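Local coordinates for major Capsid Protein VP1 (Chimpanzee polyomavirus Bob, PDB 6Y9I) that assembles as a pentamer into the building block of the polyomavirus capsid and probably attaches the virus to glycan receptors on host cells, at residues L24-R29 with S68-Q73; C94-V99 with H133-G138; G138-D143 with K188-K193; V255-I260 with R279-T284. All coordinates share one frame; numbering follows the deposited sequence.

Interaction 1 (L24-R29 with S68-Q73); sequences LYLEPR and SCARVQ. With MG (magnesium ion), chain F.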
loop_
_atom_site.group_PDB
_atom_site.type_symbol
_atom_site.label_atom_id
_atom_site.label_comp_id
_atom_site.label_asym_id
_atom_site.label_seq_id
_atom_site.Cartn_x
_atom_site.Cartn_y
_atom_site.Cartn_z
ATOM N N LEU A 24 -18.810 -18.330 -17.013
ATOM C CA LEU A 24 -17.842 -18.746 -18.043
ATOM C C LEU A 24 -16.424 -18.405 -17.597
ATOM O O LEU A 24 -16.239 -17.647 -16.614
ATOM C CB LEU A 24 -18.165 -18.107 -19.388
ATOM C CG LEU A 24 -17.900 -16.612 -19.523
ATOM C CD1 LEU A 24 -17.619 -16.288 -20.975
ATOM C CD2 LEU A 24 -19.070 -15.800 -19.002
ATOM N N TYR A 25 -15.479 -19.038 -18.272
ATOM C CA TYR A 25 -14.028 -18.801 -18.133
ATOM C C TYR A 25 -13.561 -18.141 -19.408
ATOM O O TYR A 25 -14.076 -18.535 -20.490
ATOM C CB TYR A 25 -13.266 -20.106 -17.943
ATOM C CG TYR A 25 -13.093 -20.499 -16.509
ATOM C CD1 TYR A 25 -12.282 -19.752 -15.673
ATOM C CD2 TYR A 25 -13.723 -21.617 -15.991
ATOM C CE1 TYR A 25 -12.090 -20.115 -14.354
ATOM C CE2 TYR A 25 -13.551 -21.987 -14.668
ATOM C CZ TYR A 25 -12.721 -21.237 -13.852
ATOM O OH TYR A 25 -12.517 -21.585 -12.549
ATOM N N LEU A 26 -12.671 -17.160 -19.283
ATOM C CA LEU A 26 -11.816 -16.719 -20.414
ATOM C C LEU A 26 -10.400 -17.206 -20.130
ATOM O O LEU A 26 -9.817 -16.856 -19.070
ATOM C CB LEU A 26 -11.881 -15.204 -20.595
ATOM C CG LEU A 26 -13.249 -14.659 -21.006
ATOM C CD1 LEU A 26 -13.237 -13.138 -21.052
ATOM C CD2 LEU A 26 -13.681 -15.224 -22.353
ATOM N N GLU A 27 -9.891 -18.017 -21.045
ATOM C CA GLU A 27 -8.508 -18.527 -20.979
ATOM C C GLU A 27 -7.592 -17.389 -21.415
ATOM O O GLU A 27 -7.989 -16.550 -22.228
ATOM C CB GLU A 27 -8.396 -19.798 -21.808
ATOM C CG GLU A 27 -9.079 -20.977 -21.131
ATOM C CD GLU A 27 -8.605 -22.357 -21.532
ATOM O OE1 GLU A 27 -9.444 -23.117 -22.036
ATOM O OE2 GLU A 27 -7.426 -22.701 -21.276
ATOM N N PRO A 28 -6.345 -17.340 -20.889
ATOM C CA PRO A 28 -5.433 -16.235 -21.191
ATOM C C PRO A 28 -4.966 -16.303 -22.653
ATOM O O PRO A 28 -4.807 -17.415 -23.168
ATOM C CB PRO A 28 -4.272 -16.446 -20.231
ATOM C CG PRO A 28 -4.280 -17.929 -19.971
ATOM C CD PRO A 28 -5.741 -18.346 -20.010
ATOM N N ARG A 29 -4.824 -15.133 -23.280
ATOM C CA ARG A 29 -4.281 -14.971 -24.656
ATOM C C ARG A 29 -2.993 -14.152 -24.597
ATOM O O ARG A 29 -2.996 -12.944 -24.977
ATOM C CB ARG A 29 -5.389 -14.413 -25.558
ATOM C CG ARG A 29 -6.635 -15.280 -25.565
ATOM C CD ARG A 29 -6.437 -16.560 -26.326
ATOM N NE ARG A 29 -7.598 -17.436 -26.306
ATOM C CZ ARG A 29 -7.676 -18.597 -25.656
ATOM N NH1 ARG A 29 -6.704 -19.015 -24.869
ATOM N NH2 ARG A 29 -8.766 -19.326 -25.746
ATOM N N SER A 68 -8.798 -11.114 -23.944
ATOM C CA SER A 68 -9.739 -12.240 -24.081
ATOM C C SER A 68 -11.143 -11.653 -24.193
ATOM O O SER A 68 -11.374 -10.604 -23.599
ATOM C CB SER A 68 -9.616 -13.167 -22.924
ATOM O OG SER A 68 -8.282 -13.621 -22.811
ATOM N N CYS A 69 -12.054 -12.312 -24.899
ATOM C CA CYS A 69 -13.470 -11.899 -24.895
ATOM C C CYS A 69 -14.366 -13.042 -25.373
ATOM O O CYS A 69 -13.896 -13.909 -26.079
ATOM C CB CYS A 69 -13.702 -10.647 -25.723
ATOM S SG CYS A 69 -13.387 -10.849 -27.499
ATOM N N ALA A 70 -15.620 -13.027 -24.942
ATOM C CA ALA A 70 -16.674 -13.957 -25.389
ATOM C C ALA A 70 -18.009 -13.206 -25.375
ATOM O O ALA A 70 -18.200 -12.313 -24.534
ATOM C CB ALA A 70 -16.694 -15.169 -24.501
ATOM N N ARG A 71 -18.862 -13.513 -26.344
ATOM C CA ARG A 71 -20.307 -13.231 -26.293
ATOM C C ARG A 71 -21.010 -14.485 -25.776
ATOM O O ARG A 71 -20.774 -15.561 -26.342
ATOM C CB ARG A 71 -20.840 -12.863 -27.682
ATOM C CG ARG A 71 -22.336 -12.574 -27.652
ATOM C CD ARG A 71 -22.882 -12.263 -29.030
ATOM N NE ARG A 71 -24.330 -12.132 -29.032
ATOM C CZ ARG A 71 -25.191 -13.137 -28.939
ATOM N NH1 ARG A 71 -24.772 -14.387 -28.853
ATOM N NH2 ARG A 71 -26.490 -12.880 -28.946
ATOM N N VAL A 72 -21.846 -14.353 -24.747
ATOM C CA VAL A 72 -22.670 -15.481 -24.207
ATOM C C VAL A 72 -24.122 -15.266 -24.665
ATOM O O VAL A 72 -24.653 -14.133 -24.510
ATOM C CB VAL A 72 -22.561 -15.560 -22.672
ATOM C CG1 VAL A 72 -23.402 -16.696 -22.105
ATOM C CG2 VAL A 72 -21.114 -15.675 -22.217
ATOM N N GLN A 73 -24.747 -16.296 -25.235
ATOM C CA GLN A 73 -26.164 -16.219 -25.661
ATOM C C GLN A 73 -27.041 -16.290 -24.414
ATOM O O GLN A 73 -26.899 -17.261 -23.685
ATOM C CB GLN A 73 -26.539 -17.364 -26.599
ATOM C CG GLN A 73 -28.013 -17.350 -26.946
ATOM C CD GLN A 73 -28.337 -16.124 -27.751
ATOM O OE1 GLN A 73 -27.605 -15.736 -28.651
ATOM N NE2 GLN A 73 -29.431 -15.477 -27.419
HETATM MG MG MG F . -9.437 -25.561 -21.643
HETATM O O HOH W 1 -8.594 -14.335 -20.187
HETATM O O HOH W 2 -6.943 -25.326 -21.691
HETATM O O HOH W 3 -5.844 -12.586 -22.358
HETATM O O HOH W 4 -9.123 -27.796 -21.611
HETATM O O HOH W 5 -11.523 -25.336 -21.933
#
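L24 and L26 of 24-29 face A70, V72 and S68 across the interior of the beta sandwich formed by the VP1 jelly roll. Strands 24-26 and 68-73 lie in its opposing layers: their axes pass 7.7 Å apart at 150°, and no clear direct hydrogen bond joins them. The tight part is apolar. CG of L24 sits between the backbone N and the carbonyl carbon (chi1 72°), which carries both methyls over to V72; CD1 touches V72 CG2 at 3.8 Å and also meets A70 CB. L26 meets the same alanine methyl beside L24, its CD2 3.7 Å from A70 CB, while its CB rests against S68 CB. V255 and F281 close around the two leucines.

Beyond L26 the strand gives way to loop and the contact becomes polar and watery. S68 OG, turned toward the loop, holds two waters: one, at 2.7 Å from OG, also reaches L26 O weakly, and the other accepts from R29 N. R29 CG lies anti to the carbonyl carbon (chi1 -57°), which lays it alongside S68 OG; the chain then bends at chi2, and NH1 bonds P28 O. R29 NE makes a salt bridge to D194, and Y43 OH is shared by R29 NH1 and E27 OE2. E27 turns away from 68-73 toward a neighbouring subunit. Its OE2 accepts from a water 2.7 Å away that also sits on a magnesium ion. E27 OE1 binds this magnesium at 2.5 Å, alongside two further waters and L183 O of the neighbouring subunit.

Interaction 2 (C94-V99 with H133-G138); sequences CKTEIV and HMFAVG
C94, T96 and I98 stand opposite V137, F135 and H133 on antiparallel strands whose axes lie 9.5 Å apart at 153°, too far for backbone bonding, so side chains alone fill the gap. At the middle, T96 CG2 points straight down on the F135 ring, a CH-pi contact 3.4 Å from the centroid and only 6° off the ring normal. The methyl is nearly equidistant from all six ring carbons. The threonine torsion accounts for this: OG1 lies anti to the backbone N (chi1 -172°) and turns to Y280 O and R279 NH1, leaving CG2 for the ring. F135 also stacks with F215. Beside it, C94 SG makes an oblique sulfur-aromatic contact, 3.9 Å from F135 CE1, and stays near V137 CG2 at 4.2 Å. At the other end I98 and H133 cross at about a right angle, with I98 CD1 3.7 Å from H133 ND1. Both imidazole nitrogens are engaged in this buried setting, NE2 with N131 OD1 and ND1 with D259 OD1. Alternate residues pointing inward from two facing layers are what the interior of a beta sandwich looks like, here that of the VP1 jelly roll.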
loop_
_atom_site.group_PDB
_atom_site.type_symbol
_atom_site.label_atom_id
_atom_site.label_comp_id
_atom_site.label_asym_id
_atom_site.label_seq_id
_atom_site.Cartn_x
_atom_site.Cartn_y
_atom_site.Cartn_z
ATOM N N CYS A 94 -21.539 -8.972 -10.781
ATOM C CA CYS A 94 -20.772 -10.170 -11.172
ATOM C C CYS A 94 -19.803 -10.575 -10.072
ATOM O O CYS A 94 -19.357 -9.710 -9.311
ATOM C CB CYS A 94 -20.065 -9.924 -12.492
ATOM S SG CYS A 94 -18.787 -8.662 -12.392
ATOM N N LYS A 95 -19.476 -11.863 -10.033
ATOM C CA LYS A 95 -18.310 -12.355 -9.290
ATOM C C LYS A 95 -17.269 -12.688 -10.342
ATOM O O LYS A 95 -17.605 -13.301 -11.353
ATOM C CB LYS A 95 -18.694 -13.532 -8.404
ATOM C CG LYS A 95 -19.577 -13.140 -7.241
ATOM C CD LYS A 95 -19.588 -14.186 -6.168
ATOM C CE LYS A 95 -20.475 -13.814 -5.008
ATOM N NZ LYS A 95 -20.614 -14.983 -4.105
ATOM N N THR A 96 -16.060 -12.207 -10.150
ATOM C CA THR A 96 -14.965 -12.537 -11.078
ATOM C C THR A 96 -13.764 -12.969 -10.246
ATOM O O THR A 96 -13.573 -12.461 -9.123
ATOM C CB THR A 96 -14.731 -11.398 -12.080
ATOM O OG1 THR A 96 -13.797 -11.894 -13.029
ATOM C CG2 THR A 96 -14.195 -10.135 -11.443
ATOM N N GLU A 97 -12.989 -13.889 -10.779
ATOM C CA GLU A 97 -11.859 -14.463 -10.044
ATOM C C GLU A 97 -10.756 -14.815 -11.028
ATOM O O GLU A 97 -11.062 -15.411 -12.076
ATOM C CB GLU A 97 -12.327 -15.720 -9.329
ATOM C CG GLU A 97 -11.222 -16.393 -8.587
ATOM C CD GLU A 97 -11.299 -16.120 -7.110
ATOM O OE1 GLU A 97 -11.452 -14.922 -6.749
ATOM O OE2 GLU A 97 -11.242 -17.114 -6.342
ATOM N N ILE A 98 -9.515 -14.460 -10.695
ATOM C CA ILE A 98 -8.319 -15.016 -11.380
ATOM C C ILE A 98 -8.050 -16.402 -10.805
ATOM O O ILE A 98 -7.777 -16.527 -9.581
ATOM C CB ILE A 98 -7.119 -14.084 -11.198
ATOM C CG1 ILE A 98 -7.425 -12.684 -11.709
ATOM C CG2 ILE A 98 -5.856 -14.654 -11.825
ATOM C CD1 ILE A 98 -6.527 -11.631 -11.114
ATOM N N VAL A 99 -8.048 -17.418 -11.646
ATOM C CA VAL A 99 -7.912 -18.824 -11.168
ATOM C C VAL A 99 -6.490 -19.324 -11.382
ATOM O O VAL A 99 -5.919 -19.057 -12.461
ATOM C CB VAL A 99 -8.936 -19.764 -11.839
ATOM C CG1 VAL A 99 -8.730 -21.191 -11.388
ATOM C CG2 VAL A 99 -10.345 -19.331 -11.488
ATOM N N HIS A 133 -4.346 -6.241 -15.146
ATOM C CA HIS A 133 -5.567 -6.982 -14.788
ATOM C C HIS A 133 -6.744 -6.105 -15.171
ATOM O O HIS A 133 -6.815 -4.963 -14.727
ATOM C CB HIS A 133 -5.547 -7.400 -13.311
ATOM C CG HIS A 133 -4.402 -8.313 -12.993
ATOM N ND1 HIS A 133 -4.404 -9.638 -13.360
ATOM C CD2 HIS A 133 -3.202 -8.083 -12.409
ATOM C CE1 HIS A 133 -3.279 -10.215 -12.975
ATOM N NE2 HIS A 133 -2.530 -9.283 -12.388
ATOM N N MET A 134 -7.623 -6.644 -15.997
ATOM C CA MET A 134 -8.827 -5.908 -16.429
ATOM C C MET A 134 -9.916 -6.947 -16.650
ATOM O O MET A 134 -9.632 -8.067 -17.065
ATOM C CB MET A 134 -8.587 -5.094 -17.702
ATOM C CG MET A 134 -9.720 -4.111 -17.964
ATOM S SD MET A 134 -10.420 -4.153 -19.652
ATOM C CE MET A 134 -10.478 -5.917 -19.959
ATOM N N PHE A 135 -11.125 -6.592 -16.302
ATOM C CA PHE A 135 -12.324 -7.377 -16.654
ATOM C C PHE A 135 -13.395 -6.340 -17.007
ATOM O O PHE A 135 -13.340 -5.163 -16.528
ATOM C CB PHE A 135 -12.657 -8.368 -15.536
ATOM C CG PHE A 135 -13.318 -7.756 -14.331
ATOM C CD1 PHE A 135 -14.699 -7.640 -14.272
ATOM C CD2 PHE A 135 -12.566 -7.311 -13.251
ATOM C CE1 PHE A 135 -15.310 -7.069 -13.167
ATOM C CE2 PHE A 135 -13.180 -6.752 -12.138
ATOM C CZ PHE A 135 -14.553 -6.643 -12.100
ATOM N N ALA A 136 -14.279 -6.724 -17.908
ATOM C CA ALA A 136 -15.383 -5.879 -18.388
ATOM C C ALA A 136 -16.600 -6.765 -18.621
ATOM O O ALA A 136 -16.468 -7.948 -19.022
ATOM C CB ALA A 136 -14.996 -5.125 -19.638
ATOM N N VAL A 137 -17.748 -6.182 -18.358
ATOM C CA VAL A 137 -19.076 -6.796 -18.630
ATOM C C VAL A 137 -19.920 -5.729 -19.321
ATOM O O VAL A 137 -20.000 -4.592 -18.789
ATOM C CB VAL A 137 -19.696 -7.288 -17.309
ATOM C CG1 VAL A 137 -21.076 -7.866 -17.552
ATOM C CG2 VAL A 137 -18.783 -8.289 -16.610
ATOM N N GLY A 138 -20.481 -6.062 -20.483
ATOM C CA GLY A 138 -21.308 -5.146 -21.257
ATOM C C GLY A 138 -22.344 -5.839 -22.119
ATOM O O GLY A 138 -22.328 -7.111 -22.291
#

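Interaction 3 (G138-D143 with K188-K193); sequences GGEPLD and KARLDK
A salt-bridge network of E140, D143 and R190 ties the loop and strand start at 138-143 to strand 188-191. The R190 chain, bent at chi2 and chi3, brings its guanidinium between the two acids. D143 OD1 takes the bond from R190 NE at 2.8 Å and 169°; it lies in the guanidinium plane, yet is itself met from above the carboxylate plane. R190 NH2 adds weak bonds to both D143 oxygens. E140 OE1 comes to another part of the guanidinium edge, the two planar groups turned 71° apart; its modelled separation of 2.4 Å from R190 NH2 is doubtfully short. E140 OE2 goes to N211. P141 O lies over the centre of the guanidinium, 3.5 Å above its plane. These strands belong to a small three-stranded antiparallel sheet, separate from the main sandwich, in which 142-146 runs between 188-191 and 202-204. L191 N donates to L142 O at 2.7 Å, and L191 is the centre of an inverse gamma turn. One water accepts from L142 N and donates to L191 O, the latter at 2.7 Å. The two leucines touch through their CB atoms, and both side chains reach S256 of the sandwich.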
loop_
_atom_site.group_PDB
_atom_site.type_symbol
_atom_site.label_atom_id
_atom_site.label_comp_id
_atom_site.label_asym_id
_atom_site.label_seq_id
_atom_site.Cartn_x
_atom_site.Cartn_y
_atom_site.Cartn_z
ATOM N N GLY A 138 -20.481 -6.062 -20.483
ATOM C CA GLY A 138 -21.308 -5.146 -21.257
ATOM C C GLY A 138 -22.344 -5.839 -22.119
ATOM O O GLY A 138 -22.328 -7.111 -22.291
ATOM N N GLY A 139 -23.244 -5.014 -22.639
ATOM C CA GLY A 139 -24.380 -5.472 -23.445
ATOM C C GLY A 139 -24.013 -5.396 -24.904
ATOM O O GLY A 139 -24.884 -5.622 -25.766
ATOM N N GLU A 140 -22.765 -5.030 -25.169
ATOM C CA GLU A 140 -22.188 -5.038 -26.539
ATOM C C GLU A 140 -20.675 -5.076 -26.407
ATOM O O GLU A 140 -20.174 -4.931 -25.290
ATOM C CB GLU A 140 -22.662 -3.795 -27.275
ATOM C CG GLU A 140 -22.170 -2.507 -26.666
ATOM C CD GLU A 140 -23.066 -1.350 -27.022
ATOM O OE1 GLU A 140 -22.594 -0.484 -27.767
ATOM O OE2 GLU A 140 -24.239 -1.328 -26.564
ATOM N N PRO A 141 -19.915 -5.303 -27.505
ATOM C CA PRO A 141 -18.463 -5.376 -27.418
ATOM C C PRO A 141 -17.837 -4.132 -26.791
ATOM O O PRO A 141 -18.364 -2.996 -26.929
ATOM C CB PRO A 141 -18.023 -5.543 -28.886
ATOM C CG PRO A 141 -19.206 -6.239 -29.530
ATOM C CD PRO A 141 -20.392 -5.557 -28.883
ATOM N N LEU A 142 -16.715 -4.352 -26.119
ATOM C CA LEU A 142 -15.976 -3.284 -25.411
ATOM C C LEU A 142 -15.335 -2.370 -26.458
ATOM O O LEU A 142 -14.692 -2.887 -27.394
ATOM C CB LEU A 142 -14.928 -3.910 -24.489
ATOM C CG LEU A 142 -14.260 -2.928 -23.521
ATOM C CD1 LEU A 142 -15.201 -2.583 -22.380
ATOM C CD2 LEU A 142 -12.940 -3.508 -23.017
ATOM N N ASP A 143 -15.540 -1.071 -26.300
ATOM C CA ASP A 143 -14.898 0.004 -27.094
ATOM C C ASP A 143 -13.434 0.122 -26.666
ATOM O O ASP A 143 -13.161 0.231 -25.434
ATOM C CB ASP A 143 -15.675 1.309 -26.951
ATOM C CG ASP A 143 -17.096 1.202 -27.496
ATOM O OD1 ASP A 143 -17.230 0.997 -28.723
ATOM O OD2 ASP A 143 -18.058 1.359 -26.703
ATOM N N LYS A 188 -9.765 3.704 -33.116
ATOM C CA LYS A 188 -10.852 3.142 -32.276
ATOM C C LYS A 188 -11.299 1.809 -32.873
ATOM O O LYS A 188 -11.326 1.654 -34.103
ATOM C CB LYS A 188 -11.998 4.150 -32.146
ATOM C CG LYS A 188 -11.680 5.328 -31.232
ATOM C CD LYS A 188 -12.875 6.212 -30.896
ATOM C CE LYS A 188 -12.503 7.628 -30.535
ATOM N NZ LYS A 188 -11.974 7.744 -29.163
ATOM N N ALA A 189 -11.609 0.855 -32.012
ATOM C CA ALA A 189 -12.098 -0.462 -32.430
ATOM C C ALA A 189 -12.984 -1.040 -31.335
ATOM O O ALA A 189 -12.968 -0.549 -30.194
ATOM C CB ALA A 189 -10.960 -1.388 -32.767
ATOM N N ARG A 190 -13.684 -2.101 -31.687
ATOM C CA ARG A 190 -14.514 -2.858 -30.737
ATOM C C ARG A 190 -13.843 -4.195 -30.510
ATOM O O ARG A 190 -13.325 -4.785 -31.482
ATOM C CB ARG A 190 -15.923 -2.970 -31.300
ATOM C CG ARG A 190 -16.707 -1.685 -31.104
ATOM C CD ARG A 190 -18.175 -1.947 -30.910
ATOM N NE ARG A 190 -18.696 -1.043 -29.915
ATOM C CZ ARG A 190 -19.939 -1.055 -29.493
ATOM N NH1 ARG A 190 -20.801 -1.931 -29.991
ATOM N NH2 ARG A 190 -20.305 -0.178 -28.577
ATOM N N LEU A 191 -13.882 -4.660 -29.272
ATOM C CA LEU A 191 -13.256 -5.928 -28.865
ATOM C C LEU A 191 -14.213 -7.064 -29.238
ATOM O O LEU A 191 -15.021 -7.516 -28.374
ATOM C CB LEU A 191 -12.959 -5.872 -27.363
ATOM C CG LEU A 191 -12.344 -7.139 -26.789
ATOM C CD1 LEU A 191 -11.166 -7.618 -27.621
ATOM C CD2 LEU A 191 -11.901 -6.893 -25.360
ATOM N N ASP A 192 -14.144 -7.467 -30.503
ATOM C CA ASP A 192 -15.109 -8.389 -31.146
ATOM C C ASP A 192 -14.410 -9.722 -31.428
ATOM O O ASP A 192 -15.082 -10.644 -31.854
ATOM C CB ASP A 192 -15.689 -7.742 -32.411
ATOM C CG ASP A 192 -14.670 -7.265 -33.450
ATOM O OD1 ASP A 192 -13.442 -7.529 -33.291
ATOM O OD2 ASP A 192 -15.107 -6.603 -34.422
ATOM N N LYS A 193 -13.095 -9.821 -31.246
ATOM C CA LYS A 193 -12.349 -11.086 -31.512
ATOM C C LYS A 193 -11.431 -11.370 -30.322
ATOM O O LYS A 193 -10.667 -10.462 -29.934
ATOM C CB LYS A 193 -11.481 -11.004 -32.772
ATOM C CG LYS A 193 -12.207 -11.194 -34.098
ATOM C CD LYS A 193 -11.267 -11.274 -35.303
HETATM O O HOH W 6 -15.871 -7.139 -25.850
#

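Interaction 4 (V255-I260 with R279-T284); sequences VSAADI and RYFKVT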
loop_
_atom_site.group_PDB
_atom_site.type_symbol
_atom_site.label_atom_id
_atom_site.label_comp_id
_atom_site.label_asym_id
_atom_site.label_seq_id
_atom_site.Cartn_x
_atom_site.Cartn_y
_atom_site.Cartn_z
ATOM N N VAL A 255 -18.259 -10.429 -22.230
ATOM C CA VAL A 255 -17.241 -10.384 -21.140
ATOM C C VAL A 255 -15.871 -10.270 -21.799
ATOM O O VAL A 255 -15.670 -10.794 -22.929
ATOM C CB VAL A 255 -17.346 -11.565 -20.154
ATOM C CG1 VAL A 255 -18.709 -11.589 -19.473
ATOM C CG2 VAL A 255 -17.109 -12.908 -20.822
ATOM N N SER A 256 -15.003 -9.498 -21.165
ATOM C CA SER A 256 -13.653 -9.168 -21.678
ATOM C C SER A 256 -12.703 -9.261 -20.504
ATOM O O SER A 256 -13.148 -9.001 -19.348
ATOM C CB SER A 256 -13.604 -7.803 -22.330
ATOM O OG SER A 256 -14.696 -7.612 -23.195
ATOM N N ALA A 257 -11.473 -9.686 -20.767
ATOM C CA ALA A 257 -10.443 -9.809 -19.718
ATOM C C ALA A 257 -9.042 -9.676 -20.308
ATOM O O ALA A 257 -8.808 -9.943 -21.503
ATOM C CB ALA A 257 -10.601 -11.109 -18.969
ATOM N N ALA A 258 -8.125 -9.275 -19.444
ATOM C CA ALA A 258 -6.661 -9.360 -19.633
ATOM C C ALA A 258 -6.041 -9.581 -18.258
ATOM O O ALA A 258 -6.360 -8.805 -17.385
ATOM C CB ALA A 258 -6.146 -8.112 -20.276
ATOM N N ASP A 259 -5.273 -10.646 -18.069
ATOM C CA ASP A 259 -4.631 -10.902 -16.766
ATOM C C ASP A 259 -3.197 -11.332 -16.987
ATOM O O ASP A 259 -2.953 -12.528 -16.893
ATOM C CB ASP A 259 -5.407 -11.943 -15.979
ATOM C CG ASP A 259 -6.726 -11.370 -15.513
ATOM O OD1 ASP A 259 -6.681 -10.507 -14.609
ATOM O OD2 ASP A 259 -7.782 -11.749 -16.108
ATOM N N ILE A 260 -2.304 -10.367 -17.213
ATOM C CA ILE A 260 -0.839 -10.608 -17.176
ATOM C C ILE A 260 -0.411 -10.643 -15.698
ATOM O O ILE A 260 -0.580 -9.623 -15.006
ATOM C CB ILE A 260 -0.080 -9.533 -17.961
ATOM C CG1 ILE A 260 -0.528 -9.495 -19.428
ATOM C CG2 ILE A 260 1.418 -9.769 -17.814
ATOM C CD1 ILE A 260 0.132 -8.388 -20.195
ATOM N N ARG A 279 -9.557 -16.316 -16.174
ATOM C CA ARG A 279 -10.500 -15.502 -15.385
ATOM C C ARG A 279 -11.900 -16.139 -15.463
ATOM O O ARG A 279 -12.435 -16.432 -16.563
ATOM C CB ARG A 279 -10.524 -14.038 -15.838
ATOM C CG ARG A 279 -11.515 -13.197 -15.041
ATOM C CD ARG A 279 -11.449 -11.716 -15.346
ATOM N NE ARG A 279 -10.252 -11.070 -14.792
ATOM C CZ ARG A 279 -10.126 -10.660 -13.545
ATOM N NH1 ARG A 279 -11.121 -10.812 -12.682
ATOM N NH2 ARG A 279 -9.014 -10.056 -13.166
ATOM N N TYR A 280 -12.488 -16.363 -14.304
ATOM C CA TYR A 280 -13.890 -16.800 -14.170
ATOM C C TYR A 280 -14.808 -15.584 -14.051
ATOM O O TYR A 280 -14.466 -14.611 -13.341
ATOM C CB TYR A 280 -14.015 -17.667 -12.928
ATOM C CG TYR A 280 -15.428 -18.022 -12.587
ATOM C CD1 TYR A 280 -16.065 -19.096 -13.195
ATOM C CD2 TYR A 280 -16.094 -17.309 -11.616
ATOM C CE1 TYR A 280 -17.372 -19.406 -12.868
ATOM C CE2 TYR A 280 -17.389 -17.625 -11.260
ATOM C CZ TYR A 280 -18.008 -18.696 -11.871
ATOM O OH TYR A 280 -19.274 -18.957 -11.487
ATOM N N PHE A 281 -16.026 -15.720 -14.568
ATOM C CA PHE A 281 -17.108 -14.718 -14.440
ATOM C C PHE A 281 -18.407 -15.426 -14.058
ATOM O O PHE A 281 -18.763 -16.452 -14.687
ATOM C CB PHE A 281 -17.392 -14.034 -15.776
ATOM C CG PHE A 281 -16.301 -13.156 -16.323
ATOM C CD1 PHE A 281 -15.204 -13.714 -16.964
ATOM C CD2 PHE A 281 -16.410 -11.771 -16.266
ATOM C CE1 PHE A 281 -14.224 -12.902 -17.501
ATOM C CE2 PHE A 281 -15.426 -10.961 -16.823
ATOM C CZ PHE A 281 -14.341 -11.535 -17.428
ATOM N N LYS A 282 -19.102 -14.891 -13.069
ATOM C CA LYS A 282 -20.522 -15.215 -12.818
ATOM C C LYS A 282 -21.269 -13.894 -12.827
ATOM O O LYS A 282 -20.965 -13.031 -11.978
ATOM C CB LYS A 282 -20.701 -15.951 -11.494
ATOM C CG LYS A 282 -22.130 -16.361 -11.169
ATOM C CD LYS A 282 -22.344 -16.739 -9.706
ATOM C CE LYS A 282 -21.183 -17.475 -9.061
ATOM N NZ LYS A 282 -21.573 -18.106 -7.777
ATOM N N VAL A 283 -22.191 -13.738 -13.766
ATOM C CA VAL A 283 -22.920 -12.467 -13.964
ATOM C C VAL A 283 -24.386 -12.741 -13.644
ATOM O O VAL A 283 -24.943 -13.710 -14.188
ATOM C CB VAL A 283 -22.733 -11.946 -15.404
ATOM C CG1 VAL A 283 -23.475 -10.633 -15.616
ATOM C CG2 VAL A 283 -21.273 -11.795 -15.757
ATOM N N THR A 284 -24.973 -11.913 -12.789
ATOM C CA THR A 284 -26.408 -11.953 -12.430
ATOM C C THR A 284 -27.143 -10.918 -13.284
ATOM O O THR A 284 -26.702 -9.743 -13.344
ATOM C CB THR A 284 -26.621 -11.692 -10.935
ATOM O OG1 THR A 284 -25.904 -12.688 -10.209
ATOM C CG2 THR A 284 -28.077 -11.754 -10.542
#
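V255, A257 and D259 of one strand confront F281 and R279 of another, the two running antiparallel at 151° with their axes 8.8 Å apart. The CA atoms of A257 and R279 come within 7.2 Å, still beyond backbone pairing. F281 lies across the gap with V255 CB over the centre of its ring, a CH-pi contact 3.9 Å from the centroid and 11° off the normal. The valine and phenylalanine side chains slide past each other in opposite directions. Around the ring edge come A257 CB and the carbonyl S256 O, the latter 3.4 Å from F281 CZ. L26 and F135 add further packing against F281.

Strands 252-265 and 272-291 are consecutive arms of a hairpin, yet at this level they have parted into the two facing layers of the jelly roll: 255-260 bonds through its backbone to strands 68-73 and 131-138, while 279-284 bonds to 8-26 and 87-98.

A buried salt bridge spans the same interior. R279 starts with CG anti to the backbone N, extends past A257 CB, and bends at chi3 to offer NE and NH2 side-on, one to each carboxylate oxygen of D259. NE reaches the syn lone pair of D259 OD2 at 2.9 Å; NH2 meets OD1 at 2.8 Å, also from the syn side but somewhat out of the carboxylate plane. The two planar groups are twisted 38° apart. For D259, which H133 also holds, the paired guanidinium would tend to favour the ionised acid.

How the interactions relate
Interactions 1, 2 and 4 fill one jelly-roll interior. Interactions 2 and 4 nearly coincide, their centres about 3 Å apart: K95 N lies 2.7 Å from K282 O, so their strands are sheet neighbours. Interaction 1 continues this core, its centre about 7 Å from that of interaction 4, with L24 CD1 3.4 Å from V255 CG2. Interaction 3 sits outside, centred about 13 to 15 Å from the others, and shares G138 with interaction 2; A136 CB packs 3.7 Å from L142 CD1, and L191 CD2 3.6 Å from S256 CB. Interaction 1 carries the magnesium site, through E27, at the subunit boundary; interaction 2 also touches that neighbouring subunit.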